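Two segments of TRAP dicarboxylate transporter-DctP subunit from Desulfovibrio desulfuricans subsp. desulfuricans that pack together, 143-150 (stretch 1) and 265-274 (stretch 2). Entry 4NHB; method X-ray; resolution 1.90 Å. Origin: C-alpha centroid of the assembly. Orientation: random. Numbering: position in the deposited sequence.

Stretch 1 143-150: LNAFPLGF
Stretch 2 (265-274) SADDVWAMVA

A strand laid along a helix packs well when a rigid, ring-closed residue of one element fits the aromatic surface of the other, and the contact between residues 143-150 and 265-274 of this transporter subunit is a compact example. Its centre is Pro 147, whose CA-to-CB bond points toward the helix and whose ring, puckered C-gamma endo, sets its CD atom over one face of the Trp 270 indole. Pro 147 CD sits 3.4 Å from the centroid of the six-membered ring, 17° off the normal, a CH-pi contact in which the polarized C-H group beside the proline nitrogen meets the pi cloud; the closest atoms, Pro 147 CD and Trp 270 CD2, are 3.3 Å apart. The indole reaches this position with chi1 of -80° (m) and chi2 of 104°: its CA-to-CB bond points sideways, but the end of the side chain comes nearer the strand.

Two valines, one helical turn apart, extend the apolar patch. Both are t rotamers, and both point toward the strand. Val 269 CG1 lies 4.1 Å from Pro 147 CD and 3.8 Å from Phe 146 CD1, so one methyl touches two successive strand residues. Val 273 CG2 lies 3.8 Å from Pro 147 CG, while Val 273 CG1 is 4.0 Å from Gly 149 CA. At phi 124°, psi 160°, Gly 149 adopts a backbone conformation that by itself calls for glycine, since a CB would be jammed against the preceding carbonyl oxygen.

The backbone frame is simple. Residues 146-150 form an extended strand, with Leu 148 (phi -105°, psi -18°) departing from typical beta values, and its CA-to-CB bond points away from the helix. Stretch 2 belongs to a helix that starts before it and continues beyond it. The axes run in broadly the same direction, 28° apart, and approach to 7.1 Å. The register pairs Phe 146 with Ala 266, CA to CA 5.3 Å, and Gly 149 with Val 273, CA to CA 6.5 Å. The small Ala 266 points toward the strand where the backbones are close, its CB 4.2 Å from Phe 146 CB. Phe 146 itself is p, chi1 57° and chi2 83°.

Polar contacts gather toward the beginning of stretch 1. Trp 270 NE1 donates a hydrogen bond to Ala 145 O at 2.9 Å, with an N-H...O angle of 134°, so the indole that receives Pro 147 CD on its face also ties down the backbone two residues earlier. Pro 147 O is less fortunate: it lies 3.4 Å from Val 269 CG1 and 3.6 Å from Val 273 CG2, buried without a hydrogen-bonding partner. Farther out, Asn 144 (chi1 64°, p; chi2 10°) places ND2 3.6 Å from Ala 266 CB. A water completes this edge, accepting from Asn 144 ND2 at 3.1 Å and donating to Ser 265 OG at 2.9 Å, and thereby bridges the two stretches.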

ATOM      1  N   LEU A 143       5.059   3.316 -11.929  1.00 14.58           N
ATOM      2  CA  LEU A 143       6.117   4.342 -11.990  1.00 11.88           C
ATOM      3  C   LEU A 143       7.022   4.393 -10.764  1.00 18.43           C
ATOM      4  O   LEU A 143       8.121   4.962 -10.812  1.00  9.78           O
ATOM      5  CB  LEU A 143       5.504   5.725 -12.215  1.00 14.62           C
ATOM      6  CG  LEU A 143       4.858   6.016 -13.584  1.00 12.74           C
ATOM      7  CD1 LEU A 143       4.139   7.383 -13.579  1.00 10.12           C
ATOM      8  CD2 LEU A 143       5.901   5.954 -14.709  1.00 15.32           C
ATOM      9  N   ASN A 144       6.556   3.874  -9.635  1.00 13.25           N
ATOM     10  CA  ASN A 144       7.381   3.912  -8.452  1.00  7.00           C
ATOM     11  C   ASN A 144       6.866   2.912  -7.417  1.00 11.44           C
ATOM     12  O   ASN A 144       5.932   2.148  -7.697  1.00  6.65           O
ATOM     13  CB  ASN A 144       7.445   5.350  -7.900  1.00 10.07           C
ATOM     14  CG  ASN A 144       6.089   5.890  -7.416  1.00 10.30           C
ATOM     15  OD1 ASN A 144       5.097   5.160  -7.309  1.00  9.46           O
ATOM     16  ND2 ASN A 144       6.046   7.197  -7.174  1.00  6.35           N
ATOM     17  N   ALA A 145       7.487   2.910  -6.246  1.00  7.50           N
ATOM     18  CA  ALA A 145       7.016   2.143  -5.086  1.00  5.49           C
ATOM     19  C   ALA A 145       7.361   2.939  -3.818  1.00 10.75           C
ATOM     20  O   ALA A 145       8.425   3.528  -3.725  1.00 10.09           O
ATOM     21  CB  ALA A 145       7.653   0.805  -5.063  1.00  9.32           C
ATOM     22  N   PHE A 146       6.452   2.991  -2.850  1.00  8.07           N
ATOM     23  CA  PHE A 146       6.703   3.779  -1.683  1.00  6.30           C
ATOM     24  C   PHE A 146       5.855   3.208  -0.565  1.00  6.33           C
ATOM     25  O   PHE A 146       4.837   2.539  -0.812  1.00  8.17           O
ATOM     26  CB  PHE A 146       6.414   5.266  -1.949  1.00  3.72           C
ATOM     27  CG  PHE A 146       5.002   5.555  -2.426  1.00  8.24           C
ATOM     28  CD1 PHE A 146       3.955   5.687  -1.531  1.00  6.36           C
ATOM     29  CD2 PHE A 146       4.717   5.678  -3.785  1.00  7.66           C
ATOM     30  CE1 PHE A 146       2.659   5.950  -1.988  1.00 10.01           C
ATOM     31  CE2 PHE A 146       3.433   5.940  -4.237  1.00  9.28           C
ATOM     32  CZ  PHE A 146       2.404   6.075  -3.338  1.00  9.35           C
ATOM     33  N   PRO A 147       6.262   3.445   0.677  1.00  7.74           N
ATOM     34  CA  PRO A 147       5.517   2.757   1.733  1.00  4.06           C
ATOM     35  C   PRO A 147       4.341   3.594   2.281  1.00  9.38           C
ATOM     36  O   PRO A 147       4.374   4.830   2.259  1.00 10.20           O
ATOM     37  CB  PRO A 147       6.556   2.624   2.838  1.00  8.52           C
ATOM     38  CG  PRO A 147       7.433   3.876   2.661  1.00 11.96           C
ATOM     39  CD  PRO A 147       7.478   4.111   1.169  1.00 13.09           C
ATOM     40  N   LEU A 148       3.353   2.905   2.832  1.00  5.98           N
ATOM     41  CA  LEU A 148       2.341   3.513   3.691  1.00  4.28           C
ATOM     42  C   LEU A 148       2.623   3.149   5.155  1.00  6.63           C
ATOM     43  O   LEU A 148       2.142   3.822   6.071  1.00  9.31           O
ATOM     44  CB  LEU A 148       0.912   3.106   3.263  1.00  3.26           C
ATOM     45  CG  LEU A 148       0.211   3.927   2.145  1.00  8.31           C
ATOM     46  CD1 LEU A 148       1.022   4.076   0.903  1.00 11.87           C
ATOM     47  CD2 LEU A 148      -1.188   3.406   1.817  1.00  7.59           C
ATOM     48  N   GLY A 149       3.420   2.110   5.351  1.00  7.47           N
ATOM     49  CA  GLY A 149       3.864   1.731   6.668  1.00 10.31           C
ATOM     50  C   GLY A 149       3.531   0.307   7.041  1.00  8.74           C
ATOM     51  O   GLY A 149       2.644  -0.307   6.460  1.00 10.23           O
ATOM     52  N   PHE A 150       4.251  -0.217   8.036  1.00  7.02           N
ATOM     53  CA  PHE A 150       3.978  -1.510   8.581  1.00  6.93           C
ATOM     54  C   PHE A 150       2.594  -1.596   9.226  1.00  7.64           C
ATOM     55  O   PHE A 150       2.137  -0.645   9.846  1.00  9.55           O
ATOM     56  CB  PHE A 150       5.060  -1.888   9.606  1.00 12.96           C
ATOM     57  CG  PHE A 150       6.371  -2.325   8.957  1.00 13.78           C
ATOM     58  CD1 PHE A 150       6.530  -3.623   8.462  1.00 12.63           C
ATOM     59  CD2 PHE A 150       7.414  -1.422   8.825  1.00 14.26           C
ATOM     60  CE1 PHE A 150       7.740  -4.024   7.857  1.00 15.91           C
ATOM     61  CE2 PHE A 150       8.629  -1.812   8.216  1.00 15.76           C
ATOM     62  CZ  PHE A 150       8.787  -3.103   7.740  1.00 11.39           C
ATOM     63  N   SER A 265       8.837  12.050  -5.758  1.00 13.67           N
ATOM     64  CA  SER A 265       7.712  11.892  -4.881  1.00 13.60           C
ATOM     65  C   SER A 265       7.851  10.622  -4.014  1.00  8.94           C
ATOM     66  O   SER A 265       7.677  10.672  -2.805  1.00 11.04           O
ATOM     67  CB  SER A 265       6.421  11.836  -5.689  1.00 17.22           C
ATOM     68  OG  SER A 265       5.406  11.523  -4.794  1.00 16.81           O
ATOM     69  N   ALA A 266       8.196   9.488  -4.624  1.00  9.06           N
ATOM     70  CA  ALA A 266       8.400   8.260  -3.861  1.00 10.39           C
ATOM     71  C   ALA A 266       9.495   8.451  -2.829  1.00  8.76           C
ATOM     72  O   ALA A 266       9.376   8.041  -1.655  1.00 12.61           O
ATOM     73  CB  ALA A 266       8.779   7.143  -4.804  1.00 14.76           C
ATOM     74  N   ASP A 267      10.582   9.061  -3.260  1.00 11.75           N
ATOM     75  CA  ASP A 267      11.726   9.321  -2.364  1.00 14.10           C
ATOM     76  C   ASP A 267      11.306  10.151  -1.118  1.00  8.80           C
ATOM     77  O   ASP A 267      11.744   9.871   0.012  1.00  8.76           O
ATOM     78  CB  ASP A 267      12.883   9.977  -3.155  1.00 18.31           C
ATOM     79  CG  ASP A 267      13.677   8.952  -3.995  1.00 31.64           C
ATOM     80  OD1 ASP A 267      13.351   7.738  -3.991  1.00 28.55           O
ATOM     81  OD2 ASP A 267      14.633   9.334  -4.689  1.00 26.97           O
ATOM     82  N   ASP A 268      10.431  11.119  -1.315  1.00  9.78           N
ATOM     83  CA  ASP A 268       9.935  11.960  -0.225  1.00 12.31           C
ATOM     84  C   ASP A 268       9.140  11.127   0.776  1.00 10.69           C
ATOM     85  O   ASP A 268       9.274  11.279   1.985  1.00 13.21           O
ATOM     86  CB  ASP A 268       9.037  13.053  -0.787  1.00 12.09           C
ATOM     87  CG  ASP A 268       9.823  14.162  -1.522  1.00 19.81           C
ATOM     88  OD1 ASP A 268      11.054  14.214  -1.406  1.00 19.50           O
ATOM     89  OD2 ASP A 268       9.189  14.966  -2.216  1.00 23.23           O
ATOM     90  N   VAL A 269       8.292  10.238   0.254  1.00  9.54           N
ATOM     91  CA  VAL A 269       7.412   9.431   1.109  1.00  8.75           C
ATOM     92  C   VAL A 269       8.234   8.415   1.930  1.00  8.65           C
ATOM     93  O   VAL A 269       7.979   8.216   3.156  1.00  8.62           O
ATOM     94  CB  VAL A 269       6.356   8.703   0.294  1.00  8.73           C
ATOM     95  CG1 VAL A 269       5.569   7.771   1.183  1.00  8.66           C
ATOM     96  CG2 VAL A 269       5.420   9.700  -0.445  1.00  9.06           C
ATOM     97  N   TRP A 270       9.199   7.753   1.273  1.00 11.42           N
ATOM     98  CA  TRP A 270      10.099   6.801   1.995  1.00 12.05           C
ATOM     99  C   TRP A 270      10.697   7.517   3.190  1.00 19.28           C
ATOM    100  O   TRP A 270      10.875   6.948   4.259  1.00 17.71           O
ATOM    101  CB  TRP A 270      11.273   6.310   1.144  1.00 10.07           C
ATOM    102  CG  TRP A 270      10.921   5.228   0.214  1.00 18.11           C
ATOM    103  CD1 TRP A 270      10.732   5.339  -1.129  1.00  8.52           C
ATOM    104  CD2 TRP A 270      10.719   3.855   0.542  1.00 12.98           C
ATOM    105  NE1 TRP A 270      10.398   4.114  -1.670  1.00 14.17           N
ATOM    106  CE2 TRP A 270      10.385   3.180  -0.663  1.00 14.05           C
ATOM    107  CE3 TRP A 270      10.770   3.129   1.731  1.00 14.72           C
ATOM    108  CZ2 TRP A 270      10.096   1.821  -0.703  1.00  8.30           C
ATOM    109  CZ3 TRP A 270      10.496   1.778   1.688  1.00 13.39           C
ATOM    110  CH2 TRP A 270      10.159   1.133   0.472  1.00 10.61           C
ATOM    111  N   ALA A 271      11.051   8.778   2.965  1.00 16.03           N
ATOM    112  CA  ALA A 271      11.712   9.568   3.995  1.00 20.81           C
ATOM    113  C   ALA A 271      10.791  10.134   5.063  1.00 21.09           C
ATOM    114  O   ALA A 271      11.302  10.635   6.048  1.00 24.52           O
ATOM    115  CB  ALA A 271      12.535  10.680   3.360  1.00 16.88           C
ATOM    116  N   MET A 272       9.457  10.054   4.918  1.00 15.92           N
ATOM    117  CA  MET A 272       8.591  10.611   5.949  1.00 24.63           C
ATOM    118  C   MET A 272       7.832   9.609   6.814  1.00 23.38           C
ATOM    119  O   MET A 272       7.311   9.978   7.832  1.00 16.57           O
ATOM    120  CB  MET A 272       7.579  11.582   5.352  1.00 31.76           C
ATOM    121  CG  MET A 272       6.632  10.981   4.388  1.00 33.62           C
ATOM    122  SD  MET A 272       5.563  12.224   3.641  1.00 29.73           S
ATOM    123  CE  MET A 272       6.646  13.122   2.555  1.00 35.33           C
ATOM    124  N   VAL A 273       7.781   8.351   6.422  1.00 13.40           N
ATOM    125  CA  VAL A 273       6.941   7.398   7.116  1.00 15.13           C
ATOM    126  C   VAL A 273       7.508   7.053   8.487  1.00 10.12           C
ATOM    127  O   VAL A 273       6.795   7.049   9.451  1.00 13.23           O
ATOM    128  CB  VAL A 273       6.748   6.120   6.280  1.00 17.94           C
ATOM    129  CG1 VAL A 273       6.116   5.019   7.130  1.00 13.47           C
ATOM    130  CG2 VAL A 273       5.892   6.421   5.098  1.00 12.26           C
ATOM    131  N   ALA A 274       8.807   6.785   8.581  1.00 20.55           N
ATOM    132  CA  ALA A 274       9.409   6.479   9.882  1.00 24.04           C
ATOM    133  C   ALA A 274       9.111   7.538  10.957  1.00 18.25           C
ATOM    134  O   ALA A 274       8.693   7.195  12.058  1.00 11.88           O
ATOM    135  CB  ALA A 274      10.894   6.321   9.745  1.00 27.94           C
TER
HETATM  136  O   HOH W   1       4.387   8.821  -5.161  1.00 11.43           O